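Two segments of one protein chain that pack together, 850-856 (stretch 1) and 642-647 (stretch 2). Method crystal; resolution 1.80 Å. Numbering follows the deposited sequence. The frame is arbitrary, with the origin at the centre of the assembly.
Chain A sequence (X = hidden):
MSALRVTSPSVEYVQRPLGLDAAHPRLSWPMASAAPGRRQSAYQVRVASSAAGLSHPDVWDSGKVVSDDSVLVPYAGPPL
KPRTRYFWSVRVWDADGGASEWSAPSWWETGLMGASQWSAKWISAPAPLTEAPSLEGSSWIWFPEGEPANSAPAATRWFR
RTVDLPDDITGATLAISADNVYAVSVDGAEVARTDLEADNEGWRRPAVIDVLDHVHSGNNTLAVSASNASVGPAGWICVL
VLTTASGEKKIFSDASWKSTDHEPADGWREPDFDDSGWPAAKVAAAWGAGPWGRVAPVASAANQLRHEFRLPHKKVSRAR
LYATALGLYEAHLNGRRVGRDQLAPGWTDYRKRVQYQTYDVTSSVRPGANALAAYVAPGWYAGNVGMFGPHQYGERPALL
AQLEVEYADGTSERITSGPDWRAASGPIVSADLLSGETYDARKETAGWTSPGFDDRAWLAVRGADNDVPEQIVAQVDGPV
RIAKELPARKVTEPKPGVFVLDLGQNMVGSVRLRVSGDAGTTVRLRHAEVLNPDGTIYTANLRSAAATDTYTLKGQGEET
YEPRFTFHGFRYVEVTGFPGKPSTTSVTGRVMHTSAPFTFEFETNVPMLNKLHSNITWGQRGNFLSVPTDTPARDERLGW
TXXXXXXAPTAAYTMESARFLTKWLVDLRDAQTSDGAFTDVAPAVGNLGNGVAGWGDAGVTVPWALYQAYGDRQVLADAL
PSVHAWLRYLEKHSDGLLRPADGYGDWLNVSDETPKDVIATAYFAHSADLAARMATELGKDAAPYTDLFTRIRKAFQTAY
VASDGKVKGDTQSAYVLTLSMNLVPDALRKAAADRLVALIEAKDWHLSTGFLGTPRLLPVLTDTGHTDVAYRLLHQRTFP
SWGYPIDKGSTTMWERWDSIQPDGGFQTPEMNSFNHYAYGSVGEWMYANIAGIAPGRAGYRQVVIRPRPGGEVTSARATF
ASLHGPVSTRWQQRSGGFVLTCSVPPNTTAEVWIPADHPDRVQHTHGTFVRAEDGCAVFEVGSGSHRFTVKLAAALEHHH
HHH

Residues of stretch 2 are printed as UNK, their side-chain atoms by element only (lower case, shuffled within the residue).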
ATOM      1  N   GLY A 850      -9.260   7.397 -20.723  1.00 25.48           N
ATOM      2  CA  GLY A 850      -8.508   6.464 -19.835  1.00 24.78           C
ATOM      3  C   GLY A 850      -7.941   7.113 -18.560  1.00 25.41           C
ATOM      4  O   GLY A 850      -8.484   8.106 -18.073  1.00 26.10           O
ATOM      5  N   PHE A 851      -6.843   6.547 -18.040  1.00 26.36           N
ATOM      6  CA  PHE A 851      -6.237   6.993 -16.774  1.00 25.40           C
ATOM      7  C   PHE A 851      -5.849   8.452 -16.705  1.00 24.53           C
ATOM      8  O   PHE A 851      -6.062   9.086 -15.675  1.00 22.40           O
ATOM      9  CB  PHE A 851      -4.999   6.147 -16.419  1.00 26.17           C
ATOM     10  CG  PHE A 851      -5.341   4.855 -15.712  1.00 26.79           C
ATOM     11  CD1 PHE A 851      -6.563   4.214 -15.939  1.00 28.28           C
ATOM     12  CD2 PHE A 851      -4.452   4.290 -14.820  1.00 28.25           C
ATOM     13  CE1 PHE A 851      -6.896   3.027 -15.286  1.00 29.07           C
ATOM     14  CE2 PHE A 851      -4.766   3.097 -14.162  1.00 28.33           C
ATOM     15  CZ  PHE A 851      -5.989   2.462 -14.402  1.00 29.42           C
ATOM     16  N   LEU A 852      -5.295   8.971 -17.796  1.00 25.42           N
ATOM     17  CA  LEU A 852      -4.738  10.326 -17.818  1.00 26.85           C
ATOM     18  C   LEU A 852      -5.773  11.406 -18.136  1.00 28.85           C
ATOM     19  O   LEU A 852      -5.727  12.505 -17.569  1.00 28.28           O
ATOM     20  CB  LEU A 852      -3.587  10.394 -18.802  1.00 26.52           C
ATOM     21  CG  LEU A 852      -2.324   9.608 -18.501  1.00 27.93           C
ATOM     22  CD1 LEU A 852      -1.331   9.900 -19.617  1.00 28.25           C
ATOM     23  CD2 LEU A 852      -1.764  10.011 -17.142  1.00 25.99           C
ATOM     24  N   GLY A 853      -6.699  11.082 -19.035  1.00 26.29           N
ATOM     25  CA  GLY A 853      -7.829  11.957 -19.346  1.00 27.16           C
ATOM     26  C   GLY A 853      -8.906  12.072 -18.298  1.00 27.60           C
ATOM     27  O   GLY A 853      -9.430  13.160 -18.079  1.00 27.77           O
ATOM     28  N   THR A 854      -9.259  10.966 -17.637  1.00 23.42           N
ATOM     29  CA  THR A 854     -10.395  10.970 -16.704  1.00 26.19           C
ATOM     30  C   THR A 854     -10.343  11.985 -15.545  1.00 25.34           C
ATOM     31  O   THR A 854     -11.344  12.620 -15.270  1.00 27.25           O
ATOM     32  CB  THR A 854     -10.715   9.547 -16.182  1.00 26.02           C
ATOM     33  OG1 THR A 854     -11.073   8.729 -17.304  1.00 28.52           O
ATOM     34  CG2 THR A 854     -11.882   9.543 -15.157  1.00 27.49           C
ATOM     35  N   PRO A 855      -9.182  12.122 -14.857  1.00 26.82           N
ATOM     36  CA  PRO A 855      -9.154  13.030 -13.704  1.00 27.08           C
ATOM     37  C   PRO A 855      -9.376  14.489 -14.086  1.00 27.39           C
ATOM     38  O   PRO A 855      -9.827  15.271 -13.255  1.00 27.94           O
ATOM     39  CB  PRO A 855      -7.734  12.839 -13.144  1.00 27.45           C
ATOM     40  CG  PRO A 855      -6.926  12.378 -14.277  1.00 27.26           C
ATOM     41  CD  PRO A 855      -7.853  11.544 -15.123  1.00 28.09           C
ATOM     42  N   ARG A 856      -9.074  14.835 -15.340  1.00 27.91           N
ATOM     43  CA  ARG A 856      -9.176  16.225 -15.811  1.00 27.77           C
ATOM     44  C   ARG A 856     -10.459  16.514 -16.603  1.00 28.79           C
ATOM     45  O   ARG A 856     -10.738  17.663 -16.950  1.00 25.98           O
ATOM     46  CB  ARG A 856      -7.915  16.589 -16.636  1.00 29.96           C
ATOM     47  CG  ARG A 856      -6.594  16.418 -15.877  1.00 31.35           C
ATOM     48  CD  ARG A 856      -5.345  16.579 -16.740  1.00 33.04           C
ATOM     49  NE  ARG A 856      -4.110  16.485 -15.940  1.00 35.75           N
ATOM     50  CZ  ARG A 856      -3.494  17.514 -15.351  1.00 36.54           C
ATOM     51  NH1 ARG A 856      -3.965  18.752 -15.471  1.00 35.32           N
ATOM     52  NH2 ARG A 856      -2.394  17.307 -14.631  1.00 38.07           N
ATOM     53  N   UNK A 642       2.016   6.476 -12.146  1.00 21.46           N
ATOM     54  CA  UNK A 642       0.867   6.930 -12.923  1.00 20.33           C
ATOM     55  C   UNK A 642      -0.413   7.010 -12.125  1.00 21.96           C
ATOM     56  O   UNK A 642      -1.130   8.028 -12.151  1.00 22.06           O
ATOM     57  N   UNK A 643      -0.690   5.951 -11.357  1.00 20.76           N
ATOM     58  CA  UNK A 643      -1.920   5.887 -10.616  1.00 22.02           C
ATOM     59  C   UNK A 643      -2.006   6.957  -9.537  1.00 20.41           C
ATOM     60  O   UNK A 643      -3.060   7.530  -9.310  1.00 21.00           O
ATOM     61  c   UNK A 643      -2.036   3.382 -11.055  1.00 30.74           C
ATOM     62  o   UNK A 643      -2.993   2.569 -11.088  1.00 32.61           O
ATOM     63  o   UNK A 643      -1.089   3.350 -11.876  1.00 31.28           O
ATOM     64  c   UNK A 643      -2.042   4.483  -9.991  1.00 24.87           C
ATOM     65  N   UNK A 644      -0.916   7.175  -8.812  1.00 19.70           N
ATOM     66  CA  UNK A 644      -0.959   8.186  -7.759  1.00 20.36           C
ATOM     67  C   UNK A 644      -0.904   9.615  -8.338  1.00 20.91           C
ATOM     68  O   UNK A 644      -1.540  10.534  -7.797  1.00 22.52           O
ATOM     69  c   UNK A 644       0.062   7.918  -6.606  1.00 19.14           C
ATOM     70  c   UNK A 644      -1.653   8.711  -4.831  1.00 19.61           C
ATOM     71  c   UNK A 644       1.503   8.100  -7.078  1.00 20.06           C
ATOM     72  c   UNK A 644      -0.233   8.820  -5.392  1.00 19.34           C
ATOM     73  N   UNK A 645      -0.209   9.783  -9.458  1.00 21.12           N
ATOM     74  CA  UNK A 645      -0.249  11.041 -10.221  1.00 22.45           C
ATOM     75  C   UNK A 645      -1.694  11.452 -10.431  1.00 23.07           C
ATOM     76  O   UNK A 645      -2.090  12.538 -10.040  1.00 21.95           O
ATOM     77  c   UNK A 645       0.086  12.015 -12.555  1.00 27.28           C
ATOM     78  c   UNK A 645       0.446  10.897 -11.583  1.00 23.11           C
ATOM     79  n   UNK A 645      -0.057  11.669 -13.842  1.00 23.98           N
ATOM     80  o   UNK A 645      -0.077  13.177 -12.153  1.00 27.77           O
ATOM     81  N   UNK A 646      -2.502  10.579 -11.021  1.00 22.17           N
ATOM     82  CA  UNK A 646      -3.876  10.969 -11.318  1.00 23.74           C
ATOM     83  C   UNK A 646      -4.767  11.135 -10.071  1.00 24.08           C
ATOM     84  O   UNK A 646      -5.658  11.981 -10.055  1.00 23.68           O
ATOM     85  c   UNK A 646      -4.514  10.060 -12.409  1.00 26.02           C
ATOM     86  c   UNK A 646      -3.548   9.865 -13.581  1.00 25.88           C
ATOM     87  c   UNK A 646      -4.917   8.712 -11.862  1.00 25.70           C
ATOM     88  N   UNK A 647      -4.517  10.335  -9.033  1.00 21.87           N
ATOM     89  CA  UNK A 647      -5.404  10.284  -7.873  1.00 21.54           C
ATOM     90  C   UNK A 647      -5.044  11.218  -6.707  1.00 21.53           C
ATOM     91  O   UNK A 647      -5.903  11.481  -5.854  1.00 20.85           O
ATOM     92  c   UNK A 647      -5.535   8.833  -7.374  1.00 21.26           C
ATOM     93  c   UNK A 647      -7.942   8.753  -6.609  1.00 22.45           C
ATOM     94  c   UNK A 647      -7.190   8.143  -4.009  1.00 20.82           C
ATOM     95  c   UNK A 647      -8.541   8.238  -4.335  1.00 21.95           C
ATOM     96  c   UNK A 647      -6.572   8.642  -6.297  1.00 20.86           C
ATOM     97  c   UNK A 647      -6.208   8.326  -4.988  1.00 19.84           C
ATOM     98  c   UNK A 647      -8.913   8.539  -5.644  1.00 21.24           C
TER
HETATM   99  O   HOH W   1      -1.400  15.159 -13.047  1.00 43.49           O

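Position 642 has four backbone atoms and no side-chain atoms. An ideal CB here would point toward stretch 1 and lie 5.4 Å from CD2 of Phe851. With no side chain, the residue is Gly642. Its carbonyl O accepts a hydrogen bond from the backbone N of position 646 at 3.1 Å, an i to i+4 link of the helix to which the whole stretch belongs.

Position 643 carries two carbons and two oxygens. Both oxygens lie within bonding distance of the carbon that is not CB, so the group is a carboxylate one carbon out from CA. The CA-to-CB bond runs sideways to stretch 1, but the end of the side chain comes nearer, and one of its oxygens stands 3.6 Å from CE2 of Phe851. This is Asp643, and the oxygen is OD2. It meets the ring at its edge, near the ring plane, where the CH groups carry slight positive charge. OD1 is hydrogen-bonded elsewhere in the structure.

Position 644 has four carbons, forked at CB, with one arm a single carbon and the other two carbons long. The side chain lies well out of reach of stretch 1 and takes no part in the contact. This is Ile644.

Position 645 shows two carbons, one oxygen and one nitrogen, the last two on the outer carbon. The nitrogen lies 4.1 Å from CD2 of Leu852, a van der Waals approach. This terminal amide, one carbon out from CA, identifies Asn645, and the nitrogen is ND2. On the polar side, water 1 donates to OD1 of Asn645 at 2.5 Å and accepts from NH2 of Arg856 at 2.8 Å, bridging the two stretches.

Position 646 has three carbons, CB bearing two others with no further extension. CB points toward stretch 1 and is 3.8 Å from CG of Pro855; one outer carbon lies 3.4 Å from O of Phe851 and 4.0 Å from CD2 of Leu852. This is Val646, and that carbon is CG1.

Position 647 has one carbon followed by a six-carbon ring without a hydroxyl oxygen. Its CB comes no closer to stretch 1 than 7.4 Å, to CB of Pro855, and the ring lies farther away. This is Phe647.

The contact buries 254 Å² in total and centres on Val646, which has the largest covered area, 79 Å². CA of Pro855 and CA of Val646 also form the closest CA pair, 6.1 Å apart. No direct hydrogen bond joins the stretches, so apolar packing and the water bridge connect them. The packing has a cost: O of Phe851, buried against CG1 of Val646, has no hydrogen-bonding partner in the model.

Stretch 2 642-647: GDINVF
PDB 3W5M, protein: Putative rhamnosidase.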